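Local structure of acetyl-CoA C-acetyltransferase (Syntrophomonas wolfei subsp. wolfei, 7N7Z) at residues V88-A93 with L387-G392; S94-T99 with L365-S370; R20-L25 with S121-P126. The protein probably condenses two acetyl-CoA molecules into acetoacetyl-CoA and free CoA, or cleaves acetoacetyl-CoA in the reverse reaction, as an acetoacetyl-CoA thiolase of the thiolase family. All coordinates share one frame; numbering follows the deposited sequence.

Contact 1 (V88-A93 with L387-G392); sequences VSQNCA and LCVGGG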
loop_
_atom_site.group_PDB
_atom_site.type_symbol
_atom_site.label_atom_id
_atom_site.label_comp_id
_atom_site.label_asym_id
_atom_site.label_seq_id
_atom_site.Cartn_x
_atom_site.Cartn_y
_atom_site.Cartn_z
ATOM N N VAL B 88 25.829 -4.120 9.141
ATOM C CA VAL B 88 25.660 -4.971 10.311
ATOM C C VAL B 88 24.506 -4.435 11.141
ATOM O O VAL B 88 24.238 -3.229 11.166
ATOM C CB VAL B 88 26.954 -5.043 11.153
ATOM C CG1 VAL B 88 27.472 -3.646 11.447
ATOM C CG2 VAL B 88 26.729 -5.819 12.451
ATOM N N SER B 89 23.822 -5.346 11.827
ATOM C CA SER B 89 22.727 -4.981 12.712
ATOM C C SER B 89 22.763 -5.854 13.956
ATOM O O SER B 89 22.804 -7.084 13.857
ATOM C CB SER B 89 21.370 -5.126 12.011
ATOM O OG SER B 89 20.317 -4.744 12.877
ATOM N N GLN B 90 22.768 -5.209 15.119
ATOM C CA GLN B 90 22.532 -5.843 16.411
ATOM C C GLN B 90 21.564 -4.984 17.217
ATOM O O GLN B 90 21.778 -4.679 18.393
ATOM C CB GLN B 90 23.842 -6.070 17.165
ATOM C CG GLN B 90 23.723 -7.048 18.333
ATOM C CD GLN B 90 25.066 -7.587 18.803
ATOM O OE1 GLN B 90 25.967 -7.832 18.001
ATOM N NE2 GLN B 90 25.199 -7.783 20.111
ATOM N N ASN B 91 20.476 -4.576 16.558
ATOM C CA ASN B 91 19.489 -3.653 17.112
ATOM C C ASN B 91 20.176 -2.443 17.742
ATOM O O ASN B 91 20.853 -1.682 17.043
ATOM C CB ASN B 91 18.585 -4.380 18.113
ATOM C CG ASN B 91 17.431 -5.098 17.438
ATOM O OD1 ASN B 91 16.918 -4.649 16.413
ATOM N ND2 ASN B 91 17.014 -6.220 18.013
ATOM N N CYS B 92 20.019 -2.250 19.053
ATOM C CA CYS B 92 20.527 -1.033 19.677
ATOM C C CYS B 92 22.051 -0.996 19.689
ATOM O O CYS B 92 22.640 0.090 19.691
ATOM C CB CYS B 92 19.978 -0.911 21.097
ATOM S SG CYS B 92 18.213 -1.286 21.229
ATOM N N ALA B 93 22.701 -2.159 19.693
ATOM C CA ALA B 93 24.153 -2.243 19.703
ATOM C C ALA B 93 24.741 -2.345 18.301
ATOM O O ALA B 93 25.898 -2.756 18.151
ATOM C CB ALA B 93 24.609 -3.437 20.544
ATOM N N LEU B 387 25.339 -1.124 26.518
ATOM C CA LEU B 387 23.926 -0.871 26.268
ATOM C C LEU B 387 23.207 -2.192 26.045
ATOM O O LEU B 387 23.777 -3.139 25.492
ATOM C CB LEU B 387 23.729 0.055 25.058
ATOM C CG LEU B 387 23.914 -0.535 23.656
ATOM C CD1 LEU B 387 23.310 0.402 22.622
ATOM C CD2 LEU B 387 25.379 -0.798 23.351
ATOM N N CYS B 388 21.952 -2.241 26.485
ATOM C CA CYS B 388 21.101 -3.393 26.238
ATOM C C CYS B 388 20.693 -3.436 24.768
ATOM O O CYS B 388 20.854 -2.468 24.019
ATOM C CB CYS B 388 19.863 -3.346 27.132
ATOM S SG CYS B 388 18.686 -2.048 26.697
ATOM N N VAL B 389 20.146 -4.577 24.356
ATOM C CA VAL B 389 19.783 -4.809 22.963
ATOM C C VAL B 389 18.453 -5.543 22.909
ATOM O O VAL B 389 18.218 -6.484 23.674
ATOM C CB VAL B 389 20.873 -5.615 22.226
ATOM C CG1 VAL B 389 20.311 -6.257 20.966
ATOM C CG2 VAL B 389 22.050 -4.725 21.892
ATOM N N GLY B 390 17.583 -5.111 21.999
ATOM C CA GLY B 390 16.362 -5.838 21.726
ATOM C C GLY B 390 16.663 -7.273 21.348
ATOM O O GLY B 390 17.437 -7.527 20.420
ATOM N N GLY B 391 16.062 -8.221 22.065
ATOM C CA GLY B 391 16.351 -9.624 21.915
ATOM C C GLY B 391 17.255 -10.177 22.999
ATOM O O GLY B 391 17.108 -11.344 23.379
ATOM N N GLY B 392 18.189 -9.368 23.498
ATOM C CA GLY B 392 19.005 -9.765 24.628
ATOM C C GLY B 392 20.496 -9.576 24.437
ATOM O O GLY B 392 21.199 -9.204 25.382
#
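N91, C92 and A93 turn their side chains onto the loop 387-392, each meeting a different part of it. N91 reaches G390: with CG anti to its own carbonyl carbon (chi1 -84°), ND2 donates to G390 O at 2.8 Å. The N-H...O angle is 151°, and although the oxygen lies close to the amide plane of N91, the donor stands well above the carbonyl plane of G390. A side chain on G390 would crowd this same ND2. C92 lies alongside the loop backbone. Its CB is 3.4 Å from C388 O, and SG passes G390 N at 4.0 Å, while C388 sends its CB away from 88-93. V389 sets its CG1, anti to the backbone N (chi1 160°), against Q90 O at 3.4 Å and N91 CB at 3.8 Å. L387 spreads its two methyls, CD1 lying 3.9 Å from C92 CB and CD2 3.9 Å from A93 CB. V389 to G392 form a type II turn, with G391 and G392 at backbone angles that call for glycine; G391 O is bonded to R71 of the second subunit. Q90 points its polar end away from this loop contact, OE1 to R97 and NE2 to S393 O. A93 sits at the N-cap position of helix 94-107, and the C92 side chain also touches H358. A cysteine just ahead of this helix, facing a Cys-X-Gly loop and a histidine, is the catalytic-centre arrangement of thiolases, consistent with the predicted roles of C92 as acyl carrier and of C388 and H358 as proton acceptors.

Contact 2 (S94-T99 with L365-S370); sequences SGMRAT and LRIIVS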
loop_
_atom_site.group_PDB
_atom_site.type_symbol
_atom_site.label_atom_id
_atom_site.label_comp_id
_atom_site.label_asym_id
_atom_site.label_seq_id
_atom_site.Cartn_x
_atom_site.Cartn_y
_atom_site.Cartn_z
ATOM N N SER B 94 23.968 -1.981 17.277
ATOM C CA SER B 94 24.450 -2.067 15.903
ATOM C C SER B 94 25.769 -1.321 15.737
ATOM O O SER B 94 26.743 -1.864 15.202
ATOM C CB SER B 94 23.389 -1.506 14.956
ATOM O OG SER B 94 22.437 -2.496 14.617
ATOM N N GLY B 95 25.818 -0.072 16.201
ATOM C CA GLY B 95 27.030 0.716 16.058
ATOM C C GLY B 95 28.205 0.149 16.826
ATOM O O GLY B 95 29.357 0.307 16.411
ATOM N N MET B 96 27.939 -0.521 17.949
ATOM C CA MET B 96 29.010 -1.112 18.743
ATOM C C MET B 96 29.497 -2.428 18.143
ATOM O O MET B 96 30.664 -2.793 18.328
ATOM C CB MET B 96 28.529 -1.310 20.184
ATOM C CG MET B 96 29.546 -1.976 21.107
ATOM S SD MET B 96 29.484 -1.543 22.870
ATOM C CE MET B 96 29.303 0.240 22.839
ATOM N N ARG B 97 28.630 -3.143 17.415
ATOM C CA ARG B 97 29.062 -4.355 16.723
ATOM C C ARG B 97 29.815 -4.021 15.441
ATOM O O ARG B 97 30.788 -4.701 15.096
ATOM C CB ARG B 97 27.861 -5.254 16.414
ATOM C CG ARG B 97 28.235 -6.657 15.925
ATOM C CD ARG B 97 28.993 -7.452 16.988
ATOM N NE ARG B 97 29.475 -8.736 16.493
ATOM C CZ ARG B 97 28.827 -9.889 16.619
ATOM N NH1 ARG B 97 27.639 -9.957 17.197
ATOM N NH2 ARG B 97 29.387 -11.002 16.152
ATOM N N ALA B 98 29.374 -2.988 14.718
ATOM C CA ALA B 98 30.162 -2.489 13.597
ATOM C C ALA B 98 31.564 -2.109 14.051
ATOM O O ALA B 98 32.549 -2.371 13.351
ATOM C CB ALA B 98 29.466 -1.289 12.954
ATOM N N THR B 99 31.670 -1.492 15.230
ATOM C CA THR B 99 32.977 -1.145 15.773
ATOM C C THR B 99 33.825 -2.390 16.000
ATOM O O THR B 99 35.014 -2.409 15.665
ATOM C CB THR B 99 32.806 -0.365 17.077
ATOM O OG1 THR B 99 32.144 0.877 16.808
ATOM C CG2 THR B 99 34.155 -0.090 17.725
ATOM N N LEU B 365 27.261 3.339 18.615
ATOM C CA LEU B 365 28.471 4.128 18.419
ATOM C C LEU B 365 28.349 5.530 18.997
ATOM O O LEU B 365 29.367 6.138 19.342
ATOM C CB LEU B 365 28.805 4.220 16.927
ATOM C CG LEU B 365 30.074 4.999 16.571
ATOM C CD1 LEU B 365 31.295 4.390 17.245
ATOM C CD2 LEU B 365 30.258 5.046 15.062
ATOM N N ARG B 366 27.127 6.055 19.103
ATOM C CA ARG B 366 26.936 7.384 19.673
ATOM C C ARG B 366 27.540 7.471 21.068
ATOM O O ARG B 366 28.291 8.405 21.377
ATOM C CB ARG B 366 25.444 7.725 19.715
ATOM C CG ARG B 366 25.136 9.214 19.650
ATOM C CD ARG B 366 25.240 9.877 21.019
ATOM N NE ARG B 366 24.224 9.384 21.943
ATOM C CZ ARG B 366 24.320 9.429 23.265
ATOM N NH1 ARG B 366 25.380 9.945 23.866
ATOM N NH2 ARG B 366 23.326 8.944 24.004
ATOM N N ILE B 367 27.225 6.501 21.928
ATOM C CA ILE B 367 27.688 6.559 23.307
ATOM C C ILE B 367 29.192 6.348 23.404
ATOM O O ILE B 367 29.811 6.790 24.378
ATOM C CB ILE B 367 26.924 5.538 24.171
ATOM C CG1 ILE B 367 27.163 4.108 23.683
ATOM C CG2 ILE B 367 25.431 5.851 24.160
ATOM C CD1 ILE B 367 26.654 3.056 24.651
ATOM N N ILE B 368 29.803 5.684 22.421
ATOM C CA ILE B 368 31.261 5.625 22.381
ATOM C C ILE B 368 31.829 6.999 22.053
ATOM O O ILE B 368 32.795 7.454 22.676
ATOM C CB ILE B 368 31.732 4.568 21.367
ATOM C CG1 ILE B 368 31.378 3.158 21.836
ATOM C CG2 ILE B 368 33.231 4.666 21.157
ATOM C CD1 ILE B 368 31.375 2.149 20.712
ATOM N N VAL B 369 31.237 7.683 21.070
ATOM C CA VAL B 369 31.675 9.032 20.725
ATOM C C VAL B 369 31.534 9.954 21.930
ATOM O O VAL B 369 32.465 10.684 22.291
ATOM C CB VAL B 369 30.877 9.561 19.519
ATOM C CG1 VAL B 369 31.107 11.056 19.339
ATOM C CG2 VAL B 369 31.252 8.802 18.255
ATOM N N SER B 370 30.362 9.938 22.568
ATOM C CA SER B 370 30.136 10.807 23.718
ATOM C C SER B 370 31.044 10.427 24.880
ATOM O O SER B 370 31.545 11.304 25.594
ATOM C CB SER B 370 28.669 10.744 24.139
ATOM O OG SER B 370 27.836 11.316 23.147
#
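G95 and L365 mark the crossing of helices 94-107 and 360-378, the pair buried as the central helical layer of the five-layered thiolase fold, one from each half of the chain. The short segments approach to 8.6 Å between axes at an angle of 75°. Such closeness depends on G95, whose CA lies 3.7 Å from L365 N; a CB there would collide with that nitrogen. L365 lays its CB over the CA and carbonyl oxygen of G95 and holds CG anti to the backbone N, with CD1 reaching T99 OG1 at 3.6 Å, the two side chains crossing at about a right angle. T99 holds its hydroxyl beside its own backbone N (chi1 -64°), and OG1 donates back to G95 O at 2.9 Å. That oxygen also accepts from T99 N, so two bonds from a single residue grip it, and what T99 offers L365 is a hydroxyl already engaged within its own helix. M96 crosses I368 obliquely and bends at its last torsion (chi3 -45°), bringing CE to I368 CD1 at 3.5 Å and to I367 CD1 at 4.3 Å. I368 CD1 touches both M96 and T99, lying also 4.2 Å from T99 OG1. M96 continues onto A385 and L387 of strand 382-387 and onto M395 and S397 of strand 394-400, whereas I368 also touches M13 of strand 8-20. No hydrogen bond passes between the segments. The interface is held by methyl and methylene contacts and by the fit at G95, with its nearby hydroxyl turned to a carbonyl of its own helix, a largely apolar seam joining the two halves of the fold.

Contact 3 (R20-L25 with S121-P126); sequences RYLGGL and SMSNIP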
loop_
_atom_site.group_PDB
_atom_site.type_symbol
_atom_site.label_atom_id
_atom_site.label_comp_id
_atom_site.label_asym_id
_atom_site.label_seq_id
_atom_site.Cartn_x
_atom_site.Cartn_y
_atom_site.Cartn_z
ATOM N N ARG B 20 14.352 14.912 16.803
ATOM C CA ARG B 20 13.086 14.352 17.249
ATOM C C ARG B 20 12.452 13.512 16.147
ATOM O O ARG B 20 12.626 13.778 14.955
ATOM C CB ARG B 20 12.121 15.465 17.653
ATOM C CG ARG B 20 12.179 15.861 19.116
ATOM C CD ARG B 20 11.219 17.012 19.397
ATOM N NE ARG B 20 11.401 17.577 20.730
ATOM C CZ ARG B 20 10.528 17.476 21.725
ATOM N NH1 ARG B 20 9.391 16.811 21.590
ATOM N NH2 ARG B 20 10.801 18.063 22.886
ATOM N N TYR B 21 11.708 12.490 16.561
ATOM C CA TYR B 21 10.894 11.723 15.629
ATOM C C TYR B 21 10.013 12.662 14.822
ATOM O O TYR B 21 9.165 13.365 15.380
ATOM C CB TYR B 21 10.036 10.713 16.393
ATOM C CG TYR B 21 9.152 9.849 15.522
ATOM C CD1 TYR B 21 9.678 9.129 14.458
ATOM C CD2 TYR B 21 7.790 9.742 15.774
ATOM C CE1 TYR B 21 8.876 8.336 13.666
ATOM C CE2 TYR B 21 6.978 8.949 14.986
ATOM C CZ TYR B 21 7.526 8.247 13.936
ATOM O OH TYR B 21 6.718 7.455 13.151
ATOM N N LEU B 22 10.226 12.684 13.508
ATOM C CA LEU B 22 9.492 13.583 12.621
ATOM C C LEU B 22 9.781 15.042 12.958
ATOM O O LEU B 22 8.907 15.905 12.839
ATOM C CB LEU B 22 7.986 13.303 12.679
ATOM C CG LEU B 22 7.609 11.821 12.583
ATOM C CD1 LEU B 22 6.142 11.597 12.914
ATOM C CD2 LEU B 22 7.935 11.280 11.195
ATOM N N GLY B 23 11.013 15.326 13.379
ATOM C CA GLY B 23 11.380 16.656 13.823
ATOM C C GLY B 23 12.362 17.361 12.911
ATOM O O GLY B 23 12.163 17.421 11.694
ATOM N N GLY B 24 13.439 17.891 13.496
ATOM C CA GLY B 24 14.343 18.741 12.742
ATOM C C GLY B 24 15.028 18.038 11.587
ATOM O O GLY B 24 15.319 18.662 10.562
ATOM N N LEU B 25 15.300 16.742 11.730
ATOM C CA LEU B 25 16.033 15.985 10.724
ATOM C C LEU B 25 15.141 15.046 9.923
ATOM O O LEU B 25 15.654 14.202 9.181
ATOM C CB LEU B 25 17.159 15.191 11.387
ATOM C CG LEU B 25 18.112 16.000 12.268
ATOM C CD1 LEU B 25 19.122 15.077 12.933
ATOM C CD2 LEU B 25 18.817 17.078 11.459
ATOM N N SER B 121 17.559 6.779 10.822
ATOM C CA SER B 121 16.607 7.847 10.529
ATOM C C SER B 121 15.215 7.249 10.708
ATOM O O SER B 121 14.549 6.863 9.745
ATOM C CB SER B 121 16.817 8.409 9.125
ATOM O OG SER B 121 15.741 9.253 8.749
ATOM N N MET B 122 14.780 7.162 11.968
ATOM C CA MET B 122 13.509 6.516 12.269
ATOM C C MET B 122 12.325 7.316 11.743
ATOM O O MET B 122 11.247 6.745 11.545
ATOM C CB MET B 122 13.363 6.290 13.781
ATOM C CG MET B 122 14.671 5.959 14.499
ATOM S SD MET B 122 14.522 5.764 16.288
ATOM C CE MET B 122 13.403 4.373 16.410
ATOM N N SER B 123 12.506 8.615 11.501
ATOM C CA SER B 123 11.454 9.414 10.890
ATOM C C SER B 123 11.163 8.988 9.457
ATOM O O SER B 123 10.065 9.256 8.956
ATOM C CB SER B 123 11.840 10.894 10.911
ATOM O OG SER B 123 12.144 11.328 12.226
ATOM N N ASN B 124 12.117 8.334 8.789
ATOM C CA ASN B 124 11.975 7.958 7.386
ATOM C C ASN B 124 11.975 6.445 7.185
ATOM O O ASN B 124 12.265 5.970 6.083
ATOM C CB ASN B 124 13.085 8.602 6.552
ATOM C CG ASN B 124 12.869 10.088 6.345
ATOM O OD1 ASN B 124 11.994 10.500 5.582
ATOM N ND2 ASN B 124 13.668 10.902 7.026
ATOM N N ILE B 125 11.660 5.679 8.221
ATOM C CA ILE B 125 11.467 4.236 8.034
ATOM C C ILE B 125 10.173 4.014 7.256
ATOM O O ILE B 125 9.125 4.568 7.632
ATOM C CB ILE B 125 11.429 3.522 9.387
ATOM C CG1 ILE B 125 12.800 3.599 10.068
ATOM C CG2 ILE B 125 11.021 2.066 9.211
ATOM C CD1 ILE B 125 12.785 3.185 11.528
ATOM N N PRO B 126 10.186 3.242 6.172
ATOM C CA PRO B 126 8.961 3.063 5.386
ATOM C C PRO B 126 7.979 2.133 6.082
ATOM O O PRO B 126 8.248 1.552 7.137
ATOM C CB PRO B 126 9.464 2.461 4.069
ATOM C CG PRO B 126 10.742 1.776 4.428
ATOM C CD PRO B 126 11.339 2.544 5.572
HETATM O O HOH W 1 16.431 11.910 9.546
#
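S123 meets the turn R20-G23 along its whole side chain. Its CB lies 3.5 Å from L22 N and 3.9 Å from L22 CD2, so the leucine branch rests beside it. From there the first torsion (chi1 -55°) sets OG anti to the carbonyl carbon of S123, and at the tip OG accepts a nearly straight hydrogen bond from L22 N, 2.7 Å long with an N-H...O angle of 167°. The same hydroxyl is bonded to D255, outside both segments, so it ties the turn to a carboxylate. Y21, which precedes L22 in this type II turn, brings its ring edge to M122 O, with CE1 3.6 Å away, while L22 CG covers one ring face. Beyond the ring, Y21 OH is bonded to R137 O of the third subunit and to R133 of the second subunit. N124 turns back on its own segment, ND2 donating to S121 OG at 3.2 Å and also to A26 O. An alanine in place of S123 would probably leave L22 N and D255 without the hydroxyl they share, and the turn freer to shift. The one hydrogen bond between the segments is short and nearly straight, and the serine hydroxyl, held by D255 as well, probably fixes the turn close to a subunit interface.

Contacts 1 and 2 are buried near the centre of the chain and share neighbouring elements: strand 84-89 leads through C92 into helix 94-107. Both bring the N-terminal and C-terminal thiolase domains together, contact 1 by one amide bond plus packing round the predicted catalytic cysteines, contact 2 by close packing without a hydrogen bond. Contact 3 lies about 20 Å from each, centre to centre, is only partly buried and stays within the N-terminal domain; a serine hydroxyl carries it. Contacts 1 and 3, though not touching, both reach the second subunit, which contact 2 meets through R97, and contact 3 also reaches the third.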